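Local coordinates for protein 3-dehydroshikimate dehydratase (Pseudomonas putida, PDB 5HMQ) that catalyses the dehydration of 3-dehydroshikimate to protocatechuate in a metal-dependent TIM-barrel domain fused to a hydroxyphenylpyruvate dioxygenase-like domain, at residues H143-T146 and Y147-W151; V150-L153 and V154-D158; D111-L114 and L115-L119; I165-S168 and F169-L172. One frame throughout, in Å; residues are numbered along the deposited sequence.

Interaction 1 of 4, residues H143-T146 and Y147-W151; sequences HVNT and YQQVW
His143 turns its carbonyl O toward the end of Gln149, 3.1 Å from NE2, while its imidazole leads off to the backbone of Ala108. Val144 follows as the apolar element: its CG1 meets CG2 of Val150 at 3.7 Å, the two side chains crossing at about a right angle, and it also passes CB of Gln149. Both valines touch Tyr135 of strand 132-136. At Asn145 the backbone takes over, N donating to Gln149 OE1 (3.1 Å) in a nearly straight bond, 168° at the hydrogen, although the donor stands well above the carbonyl plane of the amide. Thr146 comes next and does most of the work. With OG1 set between its own backbone N and carbonyl carbon (chi1 61°), the hydroxyl faces the first turn of the helix and donates to the same OE1 at 2.8 Å. That oxygen is therefore gripped by two donors from opposite faces of its plane, which should fix the rotation of the Gln149 amide. The hydroxyl also accepts a weak bond from Gln149 N (3.4 Å to OG1), and Thr146 O takes Val150 N at 3.2 Å, the first i to i+4 bond of the helix. Gln148 folds back at chi2, placing OE1 3.2 Å from Thr146 CB and above one face of the Tyr147 ring, toward its rim. This is a threonine N-cap, with glutamine at the N3 position bonding back to the cap residue, at the start of helix 147-157 on the TIM barrel.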
loop_
_atom_site.group_PDB
_atom_site.type_symbol
_atom_site.label_atom_id
_atom_site.label_comp_id
_atom_site.label_asym_id
_atom_site.label_seq_id
_atom_site.Cartn_x
_atom_site.Cartn_y
_atom_site.Cartn_z
ATOM N N HIS C 143 -11.873 33.562 9.790
ATOM C CA HIS C 143 -12.817 34.565 9.313
ATOM C C HIS C 143 -13.259 34.356 7.874
ATOM O O HIS C 143 -14.356 34.788 7.514
ATOM C CB HIS C 143 -12.225 35.977 9.444
ATOM C CG HIS C 143 -11.834 36.348 10.841
ATOM N ND1 HIS C 143 -12.753 36.481 11.860
ATOM C CD2 HIS C 143 -10.624 36.614 11.389
ATOM C CE1 HIS C 143 -12.126 36.815 12.974
ATOM N NE2 HIS C 143 -10.834 36.902 12.715
ATOM N N VAL C 144 -12.441 33.713 7.045
ATOM C CA VAL C 144 -12.746 33.488 5.636
ATOM C C VAL C 144 -12.680 31.989 5.384
ATOM O O VAL C 144 -11.599 31.389 5.453
ATOM C CB VAL C 144 -11.778 34.243 4.715
ATOM C CG1 VAL C 144 -12.087 33.943 3.258
ATOM C CG2 VAL C 144 -11.842 35.738 4.988
ATOM N N ASN C 145 -13.829 31.379 5.077
ATOM C CA ASN C 145 -13.854 29.943 4.841
ATOM C C ASN C 145 -14.716 29.539 3.650
ATOM O O ASN C 145 -15.008 28.345 3.497
ATOM C CB ASN C 145 -14.328 29.206 6.103
ATOM C CG ASN C 145 -15.817 29.360 6.345
ATOM O OD1 ASN C 145 -16.389 30.428 6.121
ATOM N ND2 ASN C 145 -16.452 28.293 6.815
ATOM N N THR C 146 -15.120 30.478 2.797
ATOM C CA THR C 146 -15.896 30.169 1.603
ATOM C C THR C 146 -15.326 30.960 0.435
ATOM O O THR C 146 -14.666 31.986 0.621
ATOM C CB THR C 146 -17.385 30.506 1.768
ATOM O OG1 THR C 146 -17.535 31.909 2.012
ATOM C CG2 THR C 146 -17.992 29.727 2.928
ATOM N N TYR C 147 -15.590 30.476 -0.781
ATOM C CA TYR C 147 -15.132 31.205 -1.959
ATOM C C TYR C 147 -15.876 32.524 -2.122
ATOM O O TYR C 147 -15.322 33.478 -2.679
ATOM C CB TYR C 147 -15.283 30.349 -3.219
ATOM C CG TYR C 147 -16.694 30.258 -3.763
ATOM C CD1 TYR C 147 -17.178 31.206 -4.661
ATOM C CD2 TYR C 147 -17.535 29.217 -3.396
ATOM C CE1 TYR C 147 -18.463 31.129 -5.159
ATOM C CE2 TYR C 147 -18.822 29.128 -3.895
ATOM C CZ TYR C 147 -19.282 30.087 -4.777
ATOM O OH TYR C 147 -20.561 30.005 -5.276
ATOM N N GLN C 148 -17.128 32.592 -1.658
ATOM C CA GLN C 148 -17.881 33.840 -1.744
ATOM C C GLN C 148 -17.198 34.955 -0.962
ATOM O O GLN C 148 -17.089 36.086 -1.449
ATOM C CB GLN C 148 -19.308 33.632 -1.238
ATOM C CG GLN C 148 -20.139 32.667 -2.068
ATOM C CD GLN C 148 -20.005 31.231 -1.595
ATOM O OE1 GLN C 148 -18.990 30.848 -1.012
ATOM N NE2 GLN C 148 -21.033 30.428 -1.841
ATOM N N GLN C 149 -16.729 34.654 0.253
ATOM C CA GLN C 149 -16.000 35.649 1.035
ATOM C C GLN C 149 -14.683 36.021 0.365
ATOM O O GLN C 149 -14.266 37.185 0.408
ATOM C CB GLN C 149 -15.750 35.135 2.451
ATOM C CG GLN C 149 -17.008 34.946 3.278
ATOM C CD GLN C 149 -16.755 34.126 4.529
ATOM O OE1 GLN C 149 -16.492 32.927 4.456
ATOM N NE2 GLN C 149 -16.837 34.773 5.686
ATOM N N VAL C 150 -14.008 35.043 -0.241
ATOM C CA VAL C 150 -12.761 35.322 -0.949
ATOM C C VAL C 150 -13.004 36.322 -2.070
ATOM O O VAL C 150 -12.300 37.330 -2.192
ATOM C CB VAL C 150 -12.141 34.018 -1.482
ATOM C CG1 VAL C 150 -11.104 34.323 -2.557
ATOM C CG2 VAL C 150 -11.512 33.241 -0.350
ATOM N N TRP C 151 -14.009 36.055 -2.907
ATOM C CA TRP C 151 -14.302 36.959 -4.013
ATOM C C TRP C 151 -14.742 38.327 -3.505
ATOM O O TRP C 151 -14.407 39.354 -4.107
ATOM C CB TRP C 151 -15.370 36.353 -4.925
ATOM C CG TRP C 151 -15.902 37.322 -5.940
ATOM C CD1 TRP C 151 -17.210 37.651 -6.151
ATOM C CD2 TRP C 151 -15.137 38.091 -6.880
ATOM N NE1 TRP C 151 -17.307 38.576 -7.163
ATOM C CE2 TRP C 151 -16.049 38.863 -7.626
ATOM C CE3 TRP C 151 -13.771 38.203 -7.161
ATOM C CZ2 TRP C 151 -15.641 39.735 -8.634
ATOM C CZ3 TRP C 151 -13.366 39.068 -8.162
ATOM C CH2 TRP C 151 -14.298 39.822 -8.887
#

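Interaction 2 of 4, residues V150-L153 and V154-D158; sequences VWNL and VRQAD
Trp151 and Arg155 meet one turn apart on helix 147-157, the helix of the beta-alpha-beta unit that links strands 132-136 and 162-167 of the TIM barrel. The tight part is the side turned to the barrel. Val150 and Val154 lie side by side, pointing the same way, with CG1 of Val150 4.1 Å from CG2 of Val154, and both pack on Val164 of strand 162-167. Leu153 is buried against Leu115, Val116 and Leu119 of helix 112-128, and its carbonyl O receives Ala157 N at 2.9 Å near the end of the helix. The outer side is more open to solvent and more polar. Arg155, its exposed member, carries its aliphatic part over the indole: CB stands 3.7 Å from the centroid of the six-membered ring of Trp151, 8° off the ring normal, a CH-pi contact. CG and CD continue past CZ2, until a bend at chi3 (51°) turns the guanidinium away from the six-membered ring, so that Trp151 NE1 lies at its edge, near its plane, and Asn152 O over one of its faces. The Asn152 amide and the guanidinium are turned almost parallel, 12° apart, with OD1 of Asn152 3.2 Å from NH2 of Arg155. Gln156 approaches that oxygen from the following turn on an extended chain beyond CG. Glu112 OE2, on helix 112-128, accepts from NE2 of Gln156 and weakly from ND2 of Asn152, tying the two amides to a common carboxylate. Between the amides, Gln156 NE2 donates to Asn152 OD1 at 2.6 Å, from above the carbonyl plane of the asparagine.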
loop_
_atom_site.group_PDB
_atom_site.type_symbol
_atom_site.label_atom_id
_atom_site.label_comp_id
_atom_site.label_asym_id
_atom_site.label_seq_id
_atom_site.Cartn_x
_atom_site.Cartn_y
_atom_site.Cartn_z
ATOM N N VAL C 150 -14.008 35.043 -0.241
ATOM C CA VAL C 150 -12.761 35.322 -0.949
ATOM C C VAL C 150 -13.004 36.322 -2.070
ATOM O O VAL C 150 -12.300 37.330 -2.192
ATOM C CB VAL C 150 -12.141 34.018 -1.482
ATOM C CG1 VAL C 150 -11.104 34.323 -2.557
ATOM C CG2 VAL C 150 -11.512 33.241 -0.350
ATOM N N TRP C 151 -14.009 36.055 -2.907
ATOM C CA TRP C 151 -14.302 36.959 -4.013
ATOM C C TRP C 151 -14.742 38.327 -3.505
ATOM O O TRP C 151 -14.407 39.354 -4.107
ATOM C CB TRP C 151 -15.370 36.353 -4.925
ATOM C CG TRP C 151 -15.902 37.322 -5.940
ATOM C CD1 TRP C 151 -17.210 37.651 -6.151
ATOM C CD2 TRP C 151 -15.137 38.091 -6.880
ATOM N NE1 TRP C 151 -17.307 38.576 -7.163
ATOM C CE2 TRP C 151 -16.049 38.863 -7.626
ATOM C CE3 TRP C 151 -13.771 38.203 -7.161
ATOM C CZ2 TRP C 151 -15.641 39.735 -8.634
ATOM C CZ3 TRP C 151 -13.366 39.068 -8.162
ATOM C CH2 TRP C 151 -14.298 39.822 -8.887
ATOM N N ASN C 152 -15.484 38.362 -2.396
ATOM C CA ASN C 152 -15.877 39.638 -1.806
ATOM C C ASN C 152 -14.654 40.489 -1.486
ATOM O O ASN C 152 -14.608 41.681 -1.810
ATOM C CB ASN C 152 -16.699 39.402 -0.538
ATOM C CG ASN C 152 -17.247 40.691 0.056
ATOM O OD1 ASN C 152 -17.126 41.764 -0.537
ATOM N ND2 ASN C 152 -17.811 40.598 1.252
ATOM N N LEU C 153 -13.644 39.887 -0.852
ATOM C CA LEU C 153 -12.451 40.641 -0.480
ATOM C C LEU C 153 -11.585 40.943 -1.698
ATOM O O LEU C 153 -11.044 42.048 -1.821
ATOM C CB LEU C 153 -11.654 39.872 0.572
ATOM C CG LEU C 153 -12.379 39.593 1.890
ATOM C CD1 LEU C 153 -11.530 38.725 2.810
ATOM C CD2 LEU C 153 -12.762 40.893 2.577
ATOM N N VAL C 154 -11.437 39.974 -2.604
ATOM C CA VAL C 154 -10.614 40.186 -3.792
ATOM C C VAL C 154 -11.219 41.271 -4.673
ATOM O O VAL C 154 -10.503 42.114 -5.228
ATOM C CB VAL C 154 -10.430 38.861 -4.557
ATOM C CG1 VAL C 154 -9.793 39.106 -5.917
ATOM C CG2 VAL C 154 -9.580 37.897 -3.744
ATOM N N ARG C 155 -12.546 41.268 -4.814
ATOM C CA ARG C 155 -13.211 42.284 -5.623
ATOM C C ARG C 155 -12.997 43.676 -5.040
ATOM O O ARG C 155 -12.674 44.623 -5.766
ATOM C CB ARG C 155 -14.702 41.963 -5.736
ATOM C CG ARG C 155 -15.492 42.921 -6.600
ATOM C CD ARG C 155 -16.972 42.575 -6.572
ATOM N NE ARG C 155 -17.472 42.435 -5.208
ATOM C CZ ARG C 155 -17.752 43.456 -4.405
ATOM N NH1 ARG C 155 -17.583 44.702 -4.831
ATOM N NH2 ARG C 155 -18.202 43.235 -3.176
ATOM N N GLN C 156 -13.176 43.820 -3.724
ATOM C CA GLN C 156 -13.003 45.125 -3.094
ATOM C C GLN C 156 -11.552 45.591 -3.155
ATOM O O GLN C 156 -11.289 46.789 -3.315
ATOM C CB GLN C 156 -13.484 45.080 -1.644
ATOM C CG GLN C 156 -14.971 44.821 -1.484
ATOM C CD GLN C 156 -15.417 44.922 -0.040
ATOM O OE1 GLN C 156 -15.176 45.930 0.625
ATOM N NE2 GLN C 156 -16.064 43.874 0.458
ATOM N N ALA C 157 -10.597 44.668 -3.019
ATOM C CA ALA C 157 -9.192 45.057 -3.089
ATOM C C ALA C 157 -8.831 45.579 -4.475
ATOM O O ALA C 157 -8.047 46.528 -4.600
ATOM C CB ALA C 157 -8.299 43.879 -2.703
ATOM N N ASP C 158 -9.392 44.970 -5.522
ATOM C CA ASP C 158 -9.363 45.510 -6.883
ATOM C C ASP C 158 -7.932 45.777 -7.358
ATOM O O ASP C 158 -7.548 46.906 -7.670
ATOM C CB ASP C 158 -10.222 46.775 -6.976
ATOM C CG ASP C 158 -10.455 47.218 -8.407
ATOM O OD1 ASP C 158 -10.513 46.346 -9.301
ATOM O OD2 ASP C 158 -10.581 48.442 -8.636
#

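Interaction 3 of 4, residues D111-L114 and L115-L119; sequences DEQL and LVDDL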
loop_
_atom_site.group_PDB
_atom_site.type_symbol
_atom_site.label_atom_id
_atom_site.label_comp_id
_atom_site.label_asym_id
_atom_site.label_seq_id
_atom_site.Cartn_x
_atom_site.Cartn_y
_atom_site.Cartn_z
ATOM N N ASP C 111 -11.966 42.260 10.794
ATOM C CA ASP C 111 -12.624 43.419 10.195
ATOM C C ASP C 111 -12.516 43.368 8.677
ATOM O O ASP C 111 -11.419 43.233 8.126
ATOM C CB ASP C 111 -12.022 44.725 10.717
ATOM C CG ASP C 111 -12.740 45.950 10.181
ATOM O OD1 ASP C 111 -13.987 45.993 10.270
ATOM O OD2 ASP C 111 -12.062 46.862 9.665
ATOM N N GLU C 112 -13.664 43.465 8.003
ATOM C CA GLU C 112 -13.702 43.276 6.555
ATOM C C GLU C 112 -12.768 44.251 5.846
ATOM O O GLU C 112 -11.959 43.849 5.001
ATOM C CB GLU C 112 -15.131 43.438 6.041
ATOM C CG GLU C 112 -15.256 43.276 4.538
ATOM C CD GLU C 112 -16.697 43.157 4.083
ATOM O OE1 GLU C 112 -17.582 42.981 4.946
ATOM O OE2 GLU C 112 -16.944 43.230 2.860
ATOM N N GLN C 113 -12.867 45.541 6.177
ATOM C CA GLN C 113 -12.047 46.540 5.500
ATOM C C GLN C 113 -10.562 46.341 5.781
ATOM O O GLN C 113 -9.725 46.619 4.913
ATOM C CB GLN C 113 -12.479 47.946 5.919
ATOM C CG GLN C 113 -11.802 49.061 5.137
ATOM C CD GLN C 113 -12.077 48.976 3.649
ATOM O OE1 GLN C 113 -13.199 48.694 3.229
ATOM N NE2 GLN C 113 -11.046 49.203 2.843
ATOM N N LEU C 114 -10.213 45.846 6.973
ATOM C CA LEU C 114 -8.807 45.585 7.272
ATOM C C LEU C 114 -8.273 44.427 6.438
ATOM O O LEU C 114 -7.129 44.469 5.969
ATOM C CB LEU C 114 -8.623 45.308 8.763
ATOM C CG LEU C 114 -7.219 44.853 9.168
ATOM C CD1 LEU C 114 -6.679 45.692 10.311
ATOM C CD2 LEU C 114 -7.233 43.385 9.549
ATOM N N LEU C 115 -9.088 43.389 6.239
ATOM C CA LEU C 115 -8.683 42.292 5.366
ATOM C C LEU C 115 -8.505 42.778 3.934
ATOM O O LEU C 115 -7.570 42.359 3.241
ATOM C CB LEU C 115 -9.710 41.162 5.428
ATOM C CG LEU C 115 -10.000 40.560 6.804
ATOM C CD1 LEU C 115 -10.873 39.321 6.668
ATOM C CD2 LEU C 115 -8.709 40.233 7.542
ATOM N N VAL C 116 -9.400 43.655 3.472
ATOM C CA VAL C 116 -9.253 44.248 2.145
ATOM C C VAL C 116 -7.925 44.986 2.042
ATOM O O VAL C 116 -7.181 44.832 1.065
ATOM C CB VAL C 116 -10.442 45.178 1.841
ATOM C CG1 VAL C 116 -10.200 45.946 0.551
ATOM C CG2 VAL C 116 -11.729 44.377 1.754
ATOM N N ASP C 117 -7.600 45.791 3.057
ATOM C CA ASP C 117 -6.351 46.544 3.034
ATOM C C ASP C 117 -5.143 45.613 3.033
ATOM O O ASP C 117 -4.187 45.826 2.279
ATOM C CB ASP C 117 -6.290 47.500 4.227
ATOM C CG ASP C 117 -7.382 48.557 4.187
ATOM O OD1 ASP C 117 -7.938 48.802 3.096
ATOM O OD2 ASP C 117 -7.689 49.141 5.249
ATOM N N ASP C 118 -5.173 44.573 3.872
ATOM C CA ASP C 118 -4.056 43.634 3.939
ATOM C C ASP C 118 -3.864 42.905 2.612
ATOM O O ASP C 118 -2.738 42.772 2.118
ATOM C CB ASP C 118 -4.281 42.634 5.074
ATOM C CG ASP C 118 -3.967 43.218 6.444
ATOM O OD1 ASP C 118 -3.492 44.369 6.517
ATOM O OD2 ASP C 118 -4.193 42.517 7.451
ATOM N N LEU C 119 -4.959 42.414 2.023
ATOM C CA LEU C 119 -4.849 41.675 0.768
ATOM C C LEU C 119 -4.388 42.574 -0.376
ATOM O O LEU C 119 -3.551 42.165 -1.191
ATOM C CB LEU C 119 -6.184 41.007 0.434
ATOM C CG LEU C 119 -6.602 39.860 1.360
ATOM C CD1 LEU C 119 -8.041 39.454 1.107
ATOM C CD2 LEU C 119 -5.672 38.662 1.193
#
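Gln113 and Asp117, one turn apart, are joined by a hydrogen bond between their side chains: NE2 of Gln113 donates to OD1 of Asp117 at 3.1 Å. The bond is bent, 141° at the hydrogen, and reaches the syn side of the carboxylate 35° out of its plane. It depends on a kink in the glutamine, whose CG is anti to the backbone N before the chain folds at chi2 (60°) and runs along the helix. The same OD1 forms a salt bridge with Arg120, so that two donors hold the carboxylate. Beneath it runs the regular backbone ladder, Leu115 N to Asp111 O at 3.0 Å, then Val116 N to Glu112 O and Asp117 N to Gln113 O. Asp118 N closes the series on Leu114 O at 2.9 Å. Asp111 is the N-cap, but its OD2 accepts only weakly from Leu114 N, at 3.4 Å. On another side of the helix lies Asp118, a buried carboxylate whose OD2 accepts from Gly70 N and forms a salt bridge with Arg73, which probably offsets its charge. Leu114 crosses it at a slant, its CD2 3.8 Å from Asp118 OD2 and 4.0 Å from CD2 of Leu115. Val116 has its CG2 beside Glu112 O, at 3.3 Å. Helix 112-128 connects strands 97-101 and 132-136 in the TIM barrel; the face that carries Val116 is turned to the next helix, 147-157, while Leu115 and Asp118 meet the loop at Glu69.

Interaction 4 of 4, residues I165-S168 and F169-L172; sequences ILDS and FHTL. With MG (magnesium ion), chain K.
Asp167 extends its CG anti to the backbone N (chi1 -178°), and His170 turns its own away from the carbonyl carbon (chi1 -70°), so that carboxylate and imidazole meet at the C-terminal end of strand 162-167. This is the metal site at the mouth of the TIM barrel, where strand ends supply ligands. The two oxygens of Asp167 divide the labour. OD2 binds the magnesium ion at 2.1 Å, alongside Glu136, Gln193, Glu241 and two waters, and it also takes a hydrogen bond from Arg212. OD1 faces the other way as an N-cap of helix 168-172, accepting weak bonds from Phe169 N at 2.9 Å and His170 N at 3.3 Å. One carboxylate thus joins the metal to the start of the helix, and the amide N-H groups would help to keep its orientation. The imidazole of His170 passes obliquely, its plane 57° from that of the carboxylate, with CD2 3.3 Å from Asp167 CG; its ring also meets Trp140. Backbone bonds continue the helix, Thr171 N reaching Asp167 O and Leu172 N reaching Ser168 O. A water accepts from Asp167 N at 2.9 Å and is hydrogen-bonded to Thr171 OG1, linking the last residue of the strand to the helix. Ser168 sends its hydroxyl to Ala195 N, while the Phe169 ring stacks edge-to-face with Trp207. The histidine itself is second shell: NE2 of His170 is hydrogen-bonded at 2.6 Å to the O of a metal-bound water, which lies in the imidazole plane at the ring edge.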
loop_
_atom_site.group_PDB
_atom_site.type_symbol
_atom_site.label_atom_id
_atom_site.label_comp_id
_atom_site.label_asym_id
_atom_site.label_seq_id
_atom_site.Cartn_x
_atom_site.Cartn_y
_atom_site.Cartn_z
ATOM N N ILE C 165 -8.356 31.702 -5.867
ATOM C CA ILE C 165 -8.010 30.303 -6.082
ATOM C C ILE C 165 -9.145 29.454 -5.528
ATOM O O ILE C 165 -9.571 29.652 -4.384
ATOM C CB ILE C 165 -6.668 29.929 -5.427
ATOM C CG1 ILE C 165 -5.505 30.549 -6.209
ATOM C CG2 ILE C 165 -6.517 28.411 -5.336
ATOM C CD1 ILE C 165 -4.140 30.025 -5.808
ATOM N N LEU C 166 -9.638 28.522 -6.341
ATOM C CA LEU C 166 -10.765 27.676 -5.980
ATOM C C LEU C 166 -10.291 26.253 -5.717
ATOM O O LEU C 166 -9.474 25.710 -6.467
ATOM C CB LEU C 166 -11.831 27.674 -7.080
ATOM C CG LEU C 166 -12.480 29.021 -7.409
ATOM C CD1 LEU C 166 -13.354 28.913 -8.650
ATOM C CD2 LEU C 166 -13.288 29.530 -6.226
ATOM N N ASP C 167 -10.828 25.654 -4.656
ATOM C CA ASP C 167 -10.475 24.306 -4.224
ATOM C C ASP C 167 -11.771 23.538 -4.011
ATOM O O ASP C 167 -12.557 23.885 -3.123
ATOM C CB ASP C 167 -9.637 24.349 -2.940
ATOM C CG ASP C 167 -9.192 22.972 -2.465
ATOM O OD1 ASP C 167 -10.028 22.047 -2.385
ATOM O OD2 ASP C 167 -7.991 22.819 -2.156
ATOM N N SER C 168 -11.983 22.492 -4.815
ATOM C CA SER C 168 -13.269 21.801 -4.804
ATOM C C SER C 168 -13.579 21.191 -3.443
ATOM O O SER C 168 -14.748 21.147 -3.042
ATOM C CB SER C 168 -13.303 20.722 -5.888
ATOM O OG SER C 168 -12.325 19.726 -5.654
ATOM N N PHE C 169 -12.566 20.727 -2.710
ATOM C CA PHE C 169 -12.847 20.134 -1.407
ATOM C C PHE C 169 -13.315 21.187 -0.412
ATOM O O PHE C 169 -14.305 20.983 0.299
ATOM C CB PHE C 169 -11.626 19.397 -0.854
ATOM C CG PHE C 169 -11.884 18.753 0.482
ATOM C CD1 PHE C 169 -11.770 19.481 1.658
ATOM C CD2 PHE C 169 -12.282 17.429 0.559
ATOM C CE1 PHE C 169 -12.040 18.900 2.878
ATOM C CE2 PHE C 169 -12.543 16.839 1.781
ATOM C CZ PHE C 169 -12.418 17.576 2.941
ATOM N N HIS C 170 -12.605 22.316 -0.333
ATOM C CA HIS C 170 -12.956 23.338 0.649
ATOM C C HIS C 170 -14.366 23.867 0.427
ATOM O O HIS C 170 -15.041 24.254 1.388
ATOM C CB HIS C 170 -11.943 24.484 0.606
ATOM C CG HIS C 170 -10.591 24.119 1.135
ATOM N ND1 HIS C 170 -10.398 23.616 2.405
ATOM C CD2 HIS C 170 -9.363 24.185 0.568
ATOM C CE1 HIS C 170 -9.110 23.389 2.595
ATOM N NE2 HIS C 170 -8.461 23.725 1.496
ATOM N N THR C 171 -14.827 23.889 -0.823
ATOM C CA THR C 171 -16.179 24.352 -1.108
ATOM C C THR C 171 -17.211 23.258 -0.849
ATOM O O THR C 171 -18.216 23.492 -0.171
ATOM C CB THR C 171 -16.270 24.845 -2.554
ATOM O OG1 THR C 171 -15.440 26.002 -2.715
ATOM C CG2 THR C 171 -17.708 25.201 -2.907
ATOM N N LEU C 172 -16.985 22.059 -1.387
ATOM C CA LEU C 172 -17.991 21.005 -1.307
ATOM C C LEU C 172 -18.031 20.305 0.050
ATOM O O LEU C 172 -19.066 19.726 0.395
ATOM C CB LEU C 172 -17.765 19.978 -2.418
ATOM C CG LEU C 172 -17.928 20.511 -3.846
ATOM C CD1 LEU C 172 -17.817 19.387 -4.865
ATOM C CD2 LEU C 172 -19.255 21.241 -3.995
HETATM MG MG MG K . -6.166 23.766 -1.732
HETATM O O HOH W 1 -12.872 27.061 -3.220
HETATM O O HOH W 2 -6.177 23.413 0.215
HETATM O O HOH W 3 -4.329 24.583 -1.459
#

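How the interactions relate
The four contacts lie in one TIM-barrel domain and form a chain leading outward from its metal. Interaction 4 supplies a ligand; interaction 1 lies beside it, their centres 11 Å apart, with Tyr147 CB 3.7 Å from Leu166 CD2. Val150, shared by interactions 1 and 2, has its side chain about 11 Å from the magnesium ion and about 6 Å from that of the metal ligand Glu136. Farther out, interactions 2 and 3 join adjacent helices, with Leu153 CD2 and Val116 CG2 3.7 Å apart and the carboxylate of Glu112 as the polar link. Interaction 3 is remote from the site, its centre 22 Å from that of interaction 4.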